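NLP/P60 family protein (Bacillus cereus ATCC 10987, PDB 3H41) probably hydrolyses gamma-D-glutamyl-L-lysine bonds in peptidoglycan peptides, as a cysteine peptidase that releases L-Ala-gamma-D-Glu dipeptides. Local coordinates at residues S14-T20 with N58-A64; E153-Y158 with W169-N173; D254-H260 with E302-R308. Residues are numbered along the deposited sequence.

Contact 1 (S14-T20 with N58-A64). With ALA (alanine), chain B.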
# COMPACT_ATOMS: atom_id res chain seq x y z
N SER A 14 -2.77 10.02 -6.28
CA SER A 14 -3.07 8.58 -6.34
C SER A 14 -2.29 7.83 -5.26
O SER A 14 -2.86 7.03 -4.50
CB SER A 14 -2.81 8.00 -7.71
OG SER A 14 -1.46 8.26 -8.09
N ALA A 15 -1.01 8.12 -5.16
CA ALA A 15 -0.23 7.69 -4.02
C ALA A 15 0.88 8.69 -3.68
O ALA A 15 1.60 9.20 -4.58
CB ALA A 15 0.30 6.26 -4.21
N ALA A 16 0.94 9.06 -2.39
CA ALA A 16 1.99 9.92 -1.86
C ALA A 16 3.11 9.08 -1.26
O ALA A 16 2.87 8.16 -0.50
CB ALA A 16 1.46 10.87 -0.80
N THR A 17 4.35 9.49 -1.54
CA THR A 17 5.52 8.82 -1.02
C THR A 17 6.05 9.66 0.13
O THR A 17 6.23 10.87 -0.03
CB THR A 17 6.54 8.72 -2.15
OG1 THR A 17 5.95 7.94 -3.21
CG2 THR A 17 7.83 8.03 -1.68
N LEU A 18 6.23 9.01 1.28
CA LEU A 18 6.72 9.65 2.46
C LEU A 18 8.22 9.37 2.66
O LEU A 18 8.69 8.23 2.56
CB LEU A 18 5.93 9.16 3.68
CG LEU A 18 4.57 9.88 3.87
CD1 LEU A 18 3.59 9.50 2.78
CD2 LEU A 18 4.04 9.50 5.27
N TRP A 19 8.95 10.43 2.97
CA TRP A 19 10.43 10.43 3.04
C TRP A 19 10.88 10.46 4.50
O TRP A 19 10.15 10.98 5.34
CB TRP A 19 11.00 11.63 2.25
CG TRP A 19 10.73 11.49 0.78
CD1 TRP A 19 9.52 11.62 0.18
CD2 TRP A 19 11.65 11.08 -0.26
NE1 TRP A 19 9.61 11.35 -1.14
CE2 TRP A 19 10.90 11.03 -1.46
CE3 TRP A 19 13.02 10.81 -0.31
CZ2 TRP A 19 11.48 10.67 -2.70
CZ3 TRP A 19 13.58 10.44 -1.52
CH2 TRP A 19 12.82 10.40 -2.71
N THR A 20 12.07 9.93 4.78
CA THR A 20 12.61 9.95 6.12
C THR A 20 13.08 11.35 6.49
O THR A 20 13.28 11.63 7.64
CB THR A 20 13.81 8.99 6.25
OG1 THR A 20 14.80 9.34 5.26
CG2 THR A 20 13.35 7.55 6.07
N ASN A 58 18.53 5.02 3.00
CA ASN A 58 17.41 5.10 3.96
C ASN A 58 16.53 6.35 3.76
O ASN A 58 16.42 7.24 4.63
CB ASN A 58 17.96 5.03 5.38
CG ASN A 58 16.87 4.87 6.43
OD1 ASN A 58 15.82 4.26 6.19
ND2 ASN A 58 17.13 5.40 7.62
N LYS A 59 15.93 6.42 2.58
CA LYS A 59 15.25 7.63 2.12
C LYS A 59 13.74 7.67 2.34
O LYS A 59 13.19 8.76 2.44
CB LYS A 59 15.53 7.89 0.65
CG LYS A 59 16.96 8.35 0.39
CD LYS A 59 17.16 9.80 0.87
CE LYS A 59 18.63 10.14 1.05
NZ LYS A 59 19.10 9.65 2.35
N LEU A 60 13.09 6.51 2.32
CA LEU A 60 11.63 6.39 2.32
C LEU A 60 11.05 5.68 3.55
O LEU A 60 11.68 4.83 4.17
CB LEU A 60 11.16 5.62 1.09
CG LEU A 60 11.58 6.16 -0.28
CD1 LEU A 60 10.94 5.33 -1.46
CD2 LEU A 60 11.30 7.67 -0.45
N GLU A 61 9.80 6.03 3.83
CA GLU A 61 9.07 5.49 4.96
C GLU A 61 7.95 4.59 4.52
O GLU A 61 7.88 3.44 4.94
CB GLU A 61 8.50 6.64 5.78
CG GLU A 61 9.55 7.48 6.48
CD GLU A 61 10.12 6.80 7.72
OE1 GLU A 61 10.01 5.56 7.88
OE2 GLU A 61 10.71 7.54 8.54
N THR A 62 7.05 5.12 3.70
CA THR A 62 5.87 4.39 3.27
C THR A 62 5.21 5.14 2.12
O THR A 62 5.72 6.14 1.66
CB THR A 62 4.86 4.18 4.42
OG1 THR A 62 3.84 3.24 4.01
CG2 THR A 62 4.25 5.52 4.86
N GLN A 63 4.10 4.63 1.64
CA GLN A 63 3.27 5.39 0.73
C GLN A 63 1.85 5.36 1.24
O GLN A 63 1.46 4.38 1.88
CB GLN A 63 3.32 4.81 -0.68
CG GLN A 63 4.68 5.00 -1.42
CD GLN A 63 4.64 4.38 -2.80
OE1 GLN A 63 4.05 3.29 -2.98
NE2 GLN A 63 5.20 5.07 -3.80
N ALA A 64 1.10 6.43 0.97
CA ALA A 64 -0.30 6.54 1.39
C ALA A 64 -1.15 6.81 0.17
O ALA A 64 -0.74 7.58 -0.71
CB ALA A 64 -0.47 7.65 2.43
N ALA B . 8.88 1.14 5.96
CA ALA B . 9.45 0.36 4.77
C ALA B . 10.20 -0.88 5.26
O ALA B . 10.72 -0.89 6.38
CB ALA B . 10.41 1.23 3.96
O HOH W 1 17.08 10.68 4.92

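Contact 2 (E153-Y158 with W169-N173)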
# COMPACT_ATOMS: atom_id res chain seq x y z
N GLU A 153 -24.75 4.69 -7.90
CA GLU A 153 -24.40 3.54 -8.73
C GLU A 153 -25.40 3.44 -9.87
O GLU A 153 -26.62 3.58 -9.64
CB GLU A 153 -24.52 2.27 -7.90
CG GLU A 153 -24.21 0.98 -8.66
CD GLU A 153 -24.36 -0.26 -7.80
OE1 GLU A 153 -24.77 -0.14 -6.64
OE2 GLU A 153 -24.07 -1.38 -8.29
N ASP A 154 -24.92 3.21 -11.09
CA ASP A 154 -25.83 2.86 -12.18
C ASP A 154 -25.46 1.49 -12.72
O ASP A 154 -24.72 0.75 -12.07
CB ASP A 154 -25.85 3.94 -13.25
CG ASP A 154 -24.50 4.15 -13.92
OD1 ASP A 154 -23.70 3.19 -13.96
OD2 ASP A 154 -24.27 5.26 -14.43
N THR A 155 -25.95 1.14 -13.92
CA THR A 155 -25.70 -0.18 -14.45
C THR A 155 -24.26 -0.41 -14.86
O THR A 155 -23.86 -1.55 -14.95
CB THR A 155 -26.61 -0.51 -15.68
OG1 THR A 155 -26.41 0.45 -16.71
CG2 THR A 155 -28.07 -0.53 -15.28
N ILE A 156 -23.49 0.65 -15.15
CA ILE A 156 -22.11 0.46 -15.58
C ILE A 156 -21.01 0.98 -14.61
O ILE A 156 -19.83 0.66 -14.80
CB ILE A 156 -21.85 1.01 -17.00
CG1 ILE A 156 -22.04 2.54 -17.06
CG2 ILE A 156 -22.75 0.29 -18.07
CD1 ILE A 156 -21.37 3.19 -18.29
N SER A 157 -21.39 1.75 -13.59
CA SER A 157 -20.42 2.55 -12.84
C SER A 157 -20.79 2.81 -11.40
O SER A 157 -21.94 2.65 -10.99
CB SER A 157 -20.19 3.90 -13.53
OG SER A 157 -21.39 4.63 -13.59
N TYR A 158 -19.79 3.21 -10.62
CA TYR A 158 -20.01 3.78 -9.31
C TYR A 158 -19.59 5.23 -9.42
O TYR A 158 -18.57 5.53 -10.08
CB TYR A 158 -19.11 3.15 -8.26
CG TYR A 158 -19.23 1.66 -8.08
CD1 TYR A 158 -20.37 1.11 -7.52
CD2 TYR A 158 -18.20 0.82 -8.44
CE1 TYR A 158 -20.48 -0.26 -7.34
CE2 TYR A 158 -18.30 -0.57 -8.26
CZ TYR A 158 -19.44 -1.10 -7.71
OH TYR A 158 -19.57 -2.46 -7.52
N TRP A 169 -16.17 8.99 -11.40
CA TRP A 169 -16.76 7.68 -11.58
C TRP A 169 -15.78 6.65 -12.11
O TRP A 169 -14.77 7.02 -12.72
CB TRP A 169 -17.97 7.80 -12.48
CG TRP A 169 -17.70 8.06 -13.94
CD1 TRP A 169 -17.62 9.27 -14.58
CD2 TRP A 169 -17.58 7.06 -14.95
NE1 TRP A 169 -17.42 9.08 -15.93
CE2 TRP A 169 -17.38 7.72 -16.17
CE3 TRP A 169 -17.56 5.65 -14.92
CZ2 TRP A 169 -17.20 7.03 -17.40
CZ3 TRP A 169 -17.36 4.95 -16.13
CH2 TRP A 169 -17.20 5.65 -17.36
N LEU A 170 -16.06 5.39 -11.83
CA LEU A 170 -15.27 4.26 -12.35
C LEU A 170 -16.19 3.14 -12.79
O LEU A 170 -17.31 3.02 -12.32
CB LEU A 170 -14.26 3.73 -11.33
CG LEU A 170 -14.78 3.15 -10.04
CD1 LEU A 170 -13.69 2.21 -9.44
CD2 LEU A 170 -15.17 4.27 -9.06
N ARG A 171 -15.71 2.34 -13.74
CA ARG A 171 -16.45 1.16 -14.16
C ARG A 171 -16.67 0.23 -12.99
O ARG A 171 -15.77 0.07 -12.16
CB ARG A 171 -15.72 0.42 -15.27
CG ARG A 171 -15.78 1.09 -16.63
CD ARG A 171 -17.07 0.73 -17.35
NE ARG A 171 -17.20 1.47 -18.59
CZ ARG A 171 -18.10 1.23 -19.54
NH1 ARG A 171 -19.01 0.27 -19.41
NH2 ARG A 171 -18.13 2.03 -20.61
N LYS A 172 -17.85 -0.37 -12.93
CA LYS A 172 -18.17 -1.32 -11.88
C LYS A 172 -17.20 -2.49 -11.75
O LYS A 172 -17.03 -3.05 -10.66
CB LYS A 172 -19.55 -1.89 -12.13
CG LYS A 172 -20.63 -1.08 -11.55
CD LYS A 172 -21.97 -1.74 -11.91
CE LYS A 172 -22.95 -1.54 -10.83
NZ LYS A 172 -24.34 -1.73 -11.34
N ASN A 173 -16.62 -2.93 -12.86
CA ASN A 173 -15.69 -4.04 -12.83
C ASN A 173 -14.35 -3.66 -12.15
O ASN A 173 -13.53 -4.54 -11.85
CB ASN A 173 -15.39 -4.54 -14.24
CG ASN A 173 -16.53 -5.35 -14.84
OD1 ASN A 173 -17.24 -6.08 -14.14
ND2 ASN A 173 -16.69 -5.25 -16.16
O HOH W 2 -19.34 -1.67 -16.99

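Contact 3 (D254-H260 with E302-R308)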
# COMPACT_ATOMS: atom_id res chain seq x y z
N ASP A 254 -0.67 -17.90 5.43
CA ASP A 254 0.24 -17.61 6.52
C ASP A 254 1.36 -16.70 6.00
O ASP A 254 1.76 -16.81 4.84
CB ASP A 254 0.84 -18.86 7.13
CG ASP A 254 -0.14 -19.62 8.03
OD1 ASP A 254 -1.20 -19.06 8.40
OD2 ASP A 254 0.17 -20.81 8.34
N LEU A 255 1.81 -15.77 6.84
CA LEU A 255 2.96 -14.92 6.48
C LEU A 255 4.24 -15.57 6.99
O LEU A 255 4.30 -16.04 8.14
CB LEU A 255 2.83 -13.51 7.03
CG LEU A 255 1.72 -12.63 6.38
CD1 LEU A 255 1.79 -11.16 6.86
CD2 LEU A 255 1.71 -12.74 4.87
N ILE A 256 5.25 -15.60 6.13
CA ILE A 256 6.53 -16.22 6.46
C ILE A 256 7.60 -15.14 6.47
O ILE A 256 7.62 -14.27 5.60
CB ILE A 256 6.88 -17.34 5.47
CG1 ILE A 256 5.65 -18.20 5.17
CG2 ILE A 256 8.03 -18.21 6.01
CD1 ILE A 256 5.02 -18.84 6.38
N PHE A 257 8.48 -15.21 7.47
CA PHE A 257 9.46 -14.19 7.73
C PHE A 257 10.88 -14.71 7.59
O PHE A 257 11.14 -15.87 7.85
CB PHE A 257 9.19 -13.58 9.13
CG PHE A 257 7.85 -12.95 9.19
CD1 PHE A 257 7.67 -11.65 8.74
CD2 PHE A 257 6.74 -13.67 9.61
CE1 PHE A 257 6.39 -11.06 8.75
CE2 PHE A 257 5.47 -13.09 9.61
CZ PHE A 257 5.30 -11.80 9.19
N PHE A 258 11.76 -13.83 7.12
CA PHE A 258 13.18 -14.16 6.97
C PHE A 258 13.99 -13.11 7.68
O PHE A 258 13.70 -11.90 7.60
CB PHE A 258 13.54 -14.29 5.48
CG PHE A 258 12.64 -15.23 4.74
CD1 PHE A 258 12.92 -16.61 4.72
CD2 PHE A 258 11.43 -14.80 4.20
CE1 PHE A 258 12.05 -17.50 4.08
CE2 PHE A 258 10.55 -15.71 3.58
CZ PHE A 258 10.88 -17.06 3.52
N ALA A 259 15.03 -13.57 8.40
CA ALA A 259 15.84 -12.67 9.20
C ALA A 259 17.33 -12.85 8.91
O ALA A 259 17.79 -13.93 8.51
CB ALA A 259 15.55 -12.91 10.75
N HIS A 260 18.06 -11.78 9.12
CA HIS A 260 19.52 -11.79 8.97
C HIS A 260 20.19 -12.82 9.88
O HIS A 260 19.59 -13.28 10.89
CB HIS A 260 20.10 -10.40 9.29
CG HIS A 260 19.73 -9.35 8.28
ND1 HIS A 260 20.30 -9.30 7.03
CD2 HIS A 260 18.88 -8.31 8.35
CE1 HIS A 260 19.81 -8.27 6.36
NE2 HIS A 260 18.94 -7.65 7.14
N GLU A 302 17.40 -18.45 6.20
CA GLU A 302 16.99 -17.27 6.97
C GLU A 302 15.55 -17.36 7.53
O GLU A 302 15.08 -16.41 8.17
CB GLU A 302 17.14 -16.01 6.11
CG GLU A 302 18.60 -15.54 5.92
CD GLU A 302 18.73 -14.09 5.53
OE1 GLU A 302 17.73 -13.47 5.10
OE2 GLU A 302 19.86 -13.56 5.67
N TYR A 303 14.89 -18.50 7.31
CA TYR A 303 13.56 -18.75 7.83
C TYR A 303 13.51 -18.35 9.30
O TYR A 303 14.32 -18.83 10.11
CB TYR A 303 13.19 -20.21 7.66
CG TYR A 303 11.78 -20.51 8.06
CD1 TYR A 303 10.73 -20.32 7.17
CD2 TYR A 303 11.47 -20.94 9.36
CE1 TYR A 303 9.42 -20.56 7.55
CE2 TYR A 303 10.14 -21.19 9.75
CZ TYR A 303 9.12 -21.00 8.82
OH TYR A 303 7.81 -21.23 9.14
N ALA A 304 12.58 -17.45 9.64
CA ALA A 304 12.50 -16.90 10.98
C ALA A 304 11.10 -16.96 11.55
O ALA A 304 10.73 -16.11 12.37
CB ALA A 304 12.97 -15.45 10.97
N GLY A 305 10.30 -17.90 11.07
CA GLY A 305 8.98 -18.17 11.67
C GLY A 305 7.82 -17.72 10.79
O GLY A 305 8.02 -17.24 9.68
N ALA A 306 6.60 -17.96 11.26
CA ALA A 306 5.41 -17.71 10.47
C ALA A 306 4.30 -17.23 11.39
O ALA A 306 4.25 -17.61 12.58
CB ALA A 306 5.00 -18.96 9.67
N ARG A 307 3.43 -16.36 10.85
CA ARG A 307 2.30 -15.80 11.60
C ARG A 307 0.99 -16.00 10.84
O ARG A 307 0.95 -15.89 9.59
CB ARG A 307 2.52 -14.31 11.79
CG ARG A 307 3.63 -13.97 12.74
CD ARG A 307 3.08 -14.10 14.18
NE ARG A 307 4.10 -14.43 15.11
CZ ARG A 307 4.07 -14.11 16.40
NH1 ARG A 307 3.05 -13.43 16.95
NH2 ARG A 307 5.08 -14.48 17.14
N ARG A 308 -0.09 -16.25 11.58
CA ARG A 308 -1.42 -16.39 11.01
C ARG A 308 -2.34 -15.25 11.44
O ARG A 308 -2.44 -14.90 12.60
CB ARG A 308 -2.02 -17.76 11.36
CG ARG A 308 -3.40 -18.08 10.75
CD ARG A 308 -3.77 -19.56 10.97
NE ARG A 308 -2.73 -20.39 10.41
CZ ARG A 308 -2.45 -21.64 10.74
NH1 ARG A 308 -3.15 -22.29 11.67
NH2 ARG A 308 -1.43 -22.24 10.15

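Contact 1 (S14-T20 with N58-A64)
Four backbone hydrogen bonds join strands 15-19 and 60-64 into a two-stranded antiparallel sheet, part of the first bacterial SH3 domain, and a fifth, T20 N to K59 O (2.8 Å), follows just beyond their ends. A16 and A64 form a reciprocal pair, with A16 N to A64 O at 2.8 Å and A64 N to A16 O at 2.9 Å. L18 faces two residues at once. Its N donates to T62 O (2.9 Å) and its O accepts from E61 N (2.8 Å). This shifts the register by one residue and makes a beta bulge. The carbonyl of E61 at the bulge binds substrate: E61 O accepts the amino N of the bound alanine at 2.7 Å. At the end, T20 OG1 donates to N58 O (2.7 Å). Q63 NE2 donates to T17 OG1 (3.0 Å), while Q63 OE1 bonds T209. The E61 carboxylate pairs with R91. W19 and L60 make a CH-pi contact: L60 CD2 sits over the face of the W19 six-membered ring, 3.4 Å from its centroid.

Contact 2 (E153-Y158 with W169-N173)
K172 has the largest area buried in this contact, at the point where strand 167-171 turns into a 3-10 segment. Its backbone N donates to I156 O at 2.9 Å. Its extended side chain then runs back over the loop at 153-156. There K172 NZ donates to D154 O at 2.6 Å and forms a salt bridge with E153 OE2 at 3.1 Å, although the position of that carboxylate oxygen is less sure.

Y158 comes next. Its ring lies under the K172 chain, with K172 CG 4.1 Å from the ring centroid and over the face, a CH-pi contact. The backbone of Y158 makes a reciprocal antiparallel pair with L170. Y158 N donates to L170 O at 3.0 Å, and L170 N donates to Y158 O at 3.1 Å. Y158 CB and L170 CD2 pack on the same face, 4.2 Å apart.

I156 is the third. Its side chain lies over the R171 guanidinium, with I156 CD1 above one face. A water bridges I156 O (3.2 Å) and R171 NH1 (3.1 Å). The loop before Y158 is held by an Asx turn, in which D154 OD1 accepts from I156 N (2.8 Å). The same oxygen also accepts from S157 OG at 2.7 Å.

The contact lies in a beta hairpin of the second SH3 domain, away from the substrate site. Strand 157-161 pairs with strand 147-153 and strand 167-171 with strand 126-131, where W169 meets Y130. F177 of strand 175-178 touches both E153 and Y158.

Contact 3 (D254-H260 with E302-R308)
Backbone hydrogen bonds come first. Strands 255-259 and 303-308 run antiparallel in the central sheet of the NlpC/P60 peptidase domain. L255 and R307 form a reciprocal pair: L255 N to R307 O and R307 N to L255 O, both 2.9 Å. Next, F257 N donates to G305 O at 3.0 Å, while A304 N donates to F257 O at 2.8 Å. F257 thus faces two residues, and the register slips by one between I256-A306 and F258-Y303. This is a beta bulge. G305 has a positive phi, and a CB there would jam against the preceding carbonyl, so glycine fits the bulge. A259 N to E302 O, at 2.8 Å, ends the series.

The charged interaction is at the other end. The R308 guanidinium grips the D254 carboxylate through two hydrogen bonds of a salt bridge, R308 NE to D254 OD1 at 2.9 Å and R308 NH2 to D254 OD2 at 2.8 Å. Both bonds are nearly straight.

Apolar contacts fill the rest. I256 CD1 meets A306 CB at 3.3 Å. A259 CB meets A304 CB at 3.6 Å. F257 CE2 packs on R307 CG at 3.7 Å.

Strand 267-275 lies on the far side of strand 255-259, and strand 243-245 flanks 303-308. The F258 backbone bonds to H268 and H269. H269 is inferred to be the proton acceptor. E302 OE1 bonds H268 of the D-glutamate pocket, and H260 stacks on that same ring. L255 and F257 also touch Q238 of helix 235-238.

In the fold
The three contacts follow one another along the chain without overlap, one in each domain. Contact 1 belongs to the first SH3 domain, contact 2 to the second and contact 3 to the NlpC/P60 peptidase domain. All three are antiparallel strand pairs, but each lies in a different sheet. The centres of contacts 1 and 3 are about 25 Å apart, with the substrate site between these domains. Contact 1 supplies E61 to the alanine end, and the H260 side chain of contact 3 lies about 6 Å from the bound D-glutamate. Contact 2 is remote, about 31 Å from contact 1 and 40 Å from contact 3 between centres, on the opposite side of the chain's centre from contact 3.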